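Local coordinates for protein interacting with HSP90 1 (Saccharomyces cerevisiae, PDB 4CHH), which takes part in pre-rRNA processing, is required for the NOP58-snoRNA interaction, and belongs to the R2TP complex with RVB1, RVB2 and TAH1, also interacting with HSP90, at residues E73-A78 with S122-D127. Numbering follows the deposited sequence.
Sequences EVDFNA and SRWICD
F76, in the loop before helix 78-86, faces W124 on helix 119-127 with their CA atoms 7.0 Å apart, and no direct hydrogen bond joins the two segments. Side chains carry the contact, chiefly the indole of W124, whose long, flat ring reaches from the helix to the loop. F76 sets its CB over the centre of one indole face, 3.7 Å from the centroid of the six-membered ring of W124, a CH-pi contact close to the ring normal. Because CG of F76 lies anti to the backbone N (chi1 -179°), the phenyl ring turns off the indole and packs on V81 and L131, and the two aromatic planes meet obliquely at 35°. Phenylalanine thus suits both tasks, its CB giving the C-H and its ring an apolar surface. The indole also has a polar edge: a water in its plane accepts the N-H, 3.0 Å from NE1 of W124, and donates to D75, 2.7 Å from OD1. An acidic residue suits this exposed place, its carboxylate receiving a water proton while OD1 of D75 passes 3.6 Å from CZ2 of W124. With a leucine in place of W124, the water would probably lose the N-H it accepts and CB of F76 the flat ring it rests on. P72 and L131 also touch W124. This is a water-assisted loop-to-helix contact at the surface of the PIH1 N-terminal domain, joining helix 119-127 to the loop that leads into helix 78-86, where N77 holds the N-cap position.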
loop_
_atom_site.group_PDB
_atom_site.type_symbol
_atom_site.label_atom_id
_atom_site.label_comp_id
_atom_site.label_asym_id
_atom_site.label_seq_id
_atom_site.Cartn_x
_atom_site.Cartn_y
_atom_site.Cartn_z
ATOM N N GLU A 73 -2.255 -16.286 -7.930
ATOM C CA GLU A 73 -2.697 -17.335 -8.854
ATOM C C GLU A 73 -3.900 -18.082 -8.261
ATOM O O GLU A 73 -4.801 -18.469 -9.001
ATOM C CB GLU A 73 -1.549 -18.294 -9.176
ATOM C CG GLU A 73 -0.575 -17.714 -10.191
ATOM C CD GLU A 73 0.571 -18.622 -10.603
ATOM O OE1 GLU A 73 1.267 -19.166 -9.714
ATOM O OE2 GLU A 73 0.769 -18.793 -11.828
ATOM N N VAL A 74 -3.928 -18.225 -6.919
ATOM C CA VAL A 74 -5.024 -18.853 -6.180
ATOM C C VAL A 74 -6.093 -17.780 -5.890
ATOM O O VAL A 74 -5.808 -16.793 -5.202
ATOM C CB VAL A 74 -4.547 -19.556 -4.871
ATOM C CG1 VAL A 74 -5.735 -20.091 -4.081
ATOM C CG2 VAL A 74 -3.549 -20.681 -5.170
ATOM N N ASP A 75 -7.316 -18.002 -6.405
ATOM C CA ASP A 75 -8.493 -17.145 -6.225
ATOM C C ASP A 75 -8.859 -17.047 -4.740
ATOM O O ASP A 75 -8.676 -18.022 -4.014
ATOM C CB ASP A 75 -9.684 -17.714 -7.039
ATOM C CG ASP A 75 -10.876 -16.776 -7.162
ATOM O OD1 ASP A 75 -10.660 -15.532 -7.208
ATOM O OD2 ASP A 75 -12.023 -17.278 -7.211
ATOM N N PHE A 76 -9.356 -15.876 -4.275
ATOM C CA PHE A 76 -9.658 -15.726 -2.850
ATOM C C PHE A 76 -10.887 -16.517 -2.440
ATOM O O PHE A 76 -12.008 -16.278 -2.889
ATOM C CB PHE A 76 -9.794 -14.262 -2.366
ATOM C CG PHE A 76 -10.080 -14.180 -0.871
ATOM C CD1 PHE A 76 -9.118 -14.557 0.063
ATOM C CD2 PHE A 76 -11.334 -13.796 -0.405
ATOM C CE1 PHE A 76 -9.405 -14.565 1.434
ATOM C CE2 PHE A 76 -11.611 -13.778 0.971
ATOM C CZ PHE A 76 -10.647 -14.174 1.880
ATOM N N ASN A 77 -10.630 -17.451 -1.549
ATOM C CA ASN A 77 -11.573 -18.300 -0.837
ATOM C C ASN A 77 -10.967 -18.424 0.560
ATOM O O ASN A 77 -9.836 -18.913 0.685
ATOM C CB ASN A 77 -11.765 -19.636 -1.553
ATOM C CG ASN A 77 -12.772 -20.545 -0.878
ATOM O OD1 ASN A 77 -12.619 -20.953 0.283
ATOM N ND2 ASN A 77 -13.812 -20.911 -1.602
ATOM N N ALA A 78 -11.680 -17.905 1.589
ATOM C CA ALA A 78 -11.200 -17.813 2.978
ATOM C C ALA A 78 -10.607 -19.122 3.513
ATOM O O ALA A 78 -9.523 -19.100 4.060
ATOM C CB ALA A 78 -12.323 -17.337 3.909
ATOM N N SER A 122 -8.686 -5.539 -4.681
ATOM C CA SER A 122 -9.367 -4.416 -4.028
ATOM C C SER A 122 -10.840 -4.754 -3.774
ATOM O O SER A 122 -11.427 -4.233 -2.829
ATOM C CB SER A 122 -9.231 -3.136 -4.851
ATOM O OG SER A 122 -10.204 -3.012 -5.879
ATOM N N ARG A 123 -11.438 -5.624 -4.622
ATOM C CA ARG A 123 -12.832 -6.051 -4.463
ATOM C C ARG A 123 -12.939 -7.139 -3.390
ATOM O O ARG A 123 -13.908 -7.155 -2.646
ATOM C CB ARG A 123 -13.432 -6.517 -5.811
ATOM C CG ARG A 123 -13.719 -5.372 -6.820
ATOM C CD ARG A 123 -13.168 -4.025 -6.373
ATOM N NE ARG A 123 -14.182 -3.172 -5.799
ATOM C CZ ARG A 123 -13.953 -2.019 -5.184
ATOM N NH1 ARG A 123 -12.710 -1.578 -5.020
ATOM N NH2 ARG A 123 -14.955 -1.314 -4.703
ATOM N N TRP A 124 -11.952 -8.028 -3.295
ATOM C CA TRP A 124 -11.936 -9.096 -2.274
ATOM C C TRP A 124 -11.947 -8.507 -0.868
ATOM O O TRP A 124 -12.645 -9.017 -0.001
ATOM C CB TRP A 124 -10.673 -9.978 -2.410
ATOM C CG TRP A 124 -10.522 -10.755 -3.686
ATOM C CD1 TRP A 124 -11.513 -11.126 -4.548
ATOM C CD2 TRP A 124 -9.315 -11.349 -4.183
ATOM N NE1 TRP A 124 -10.983 -11.832 -5.600
ATOM C CE2 TRP A 124 -9.639 -12.007 -5.390
ATOM C CE3 TRP A 124 -7.981 -11.379 -3.728
ATOM C CZ2 TRP A 124 -8.689 -12.712 -6.140
ATOM C CZ3 TRP A 124 -7.041 -12.092 -4.464
ATOM C CH2 TRP A 124 -7.388 -12.713 -5.679
ATOM N N ILE A 125 -11.141 -7.432 -0.641
ATOM C CA ILE A 125 -10.998 -6.828 0.691
ATOM C C ILE A 125 -12.263 -6.007 1.079
ATOM O O ILE A 125 -12.395 -5.653 2.250
ATOM C CB ILE A 125 -9.665 -6.040 0.852
ATOM C CG1 ILE A 125 -9.583 -4.829 -0.132
ATOM C CG2 ILE A 125 -8.480 -7.010 0.691
ATOM C CD1 ILE A 125 -8.484 -3.826 0.123
ATOM N N CYS A 126 -13.199 -5.769 0.121
ATOM C CA CYS A 126 -14.505 -5.137 0.393
ATOM C C CYS A 126 -15.418 -6.115 1.101
ATOM O O CYS A 126 -16.200 -5.711 1.957
ATOM C CB CYS A 126 -15.169 -4.673 -0.897
ATOM S SG CYS A 126 -14.446 -3.199 -1.622
ATOM N N ASP A 127 -15.388 -7.389 0.653
ATOM C CA ASP A 127 -16.267 -8.478 1.078
ATOM C C ASP A 127 -15.749 -9.322 2.252
ATOM O O ASP A 127 -16.525 -10.093 2.822
ATOM C CB ASP A 127 -16.525 -9.410 -0.122
ATOM C CG ASP A 127 -17.154 -8.750 -1.332
ATOM O OD1 ASP A 127 -17.911 -7.758 -1.151
ATOM O OD2 ASP A 127 -16.911 -9.232 -2.457
HETATM O O HOH W 1 -12.361 -13.441 -7.657
#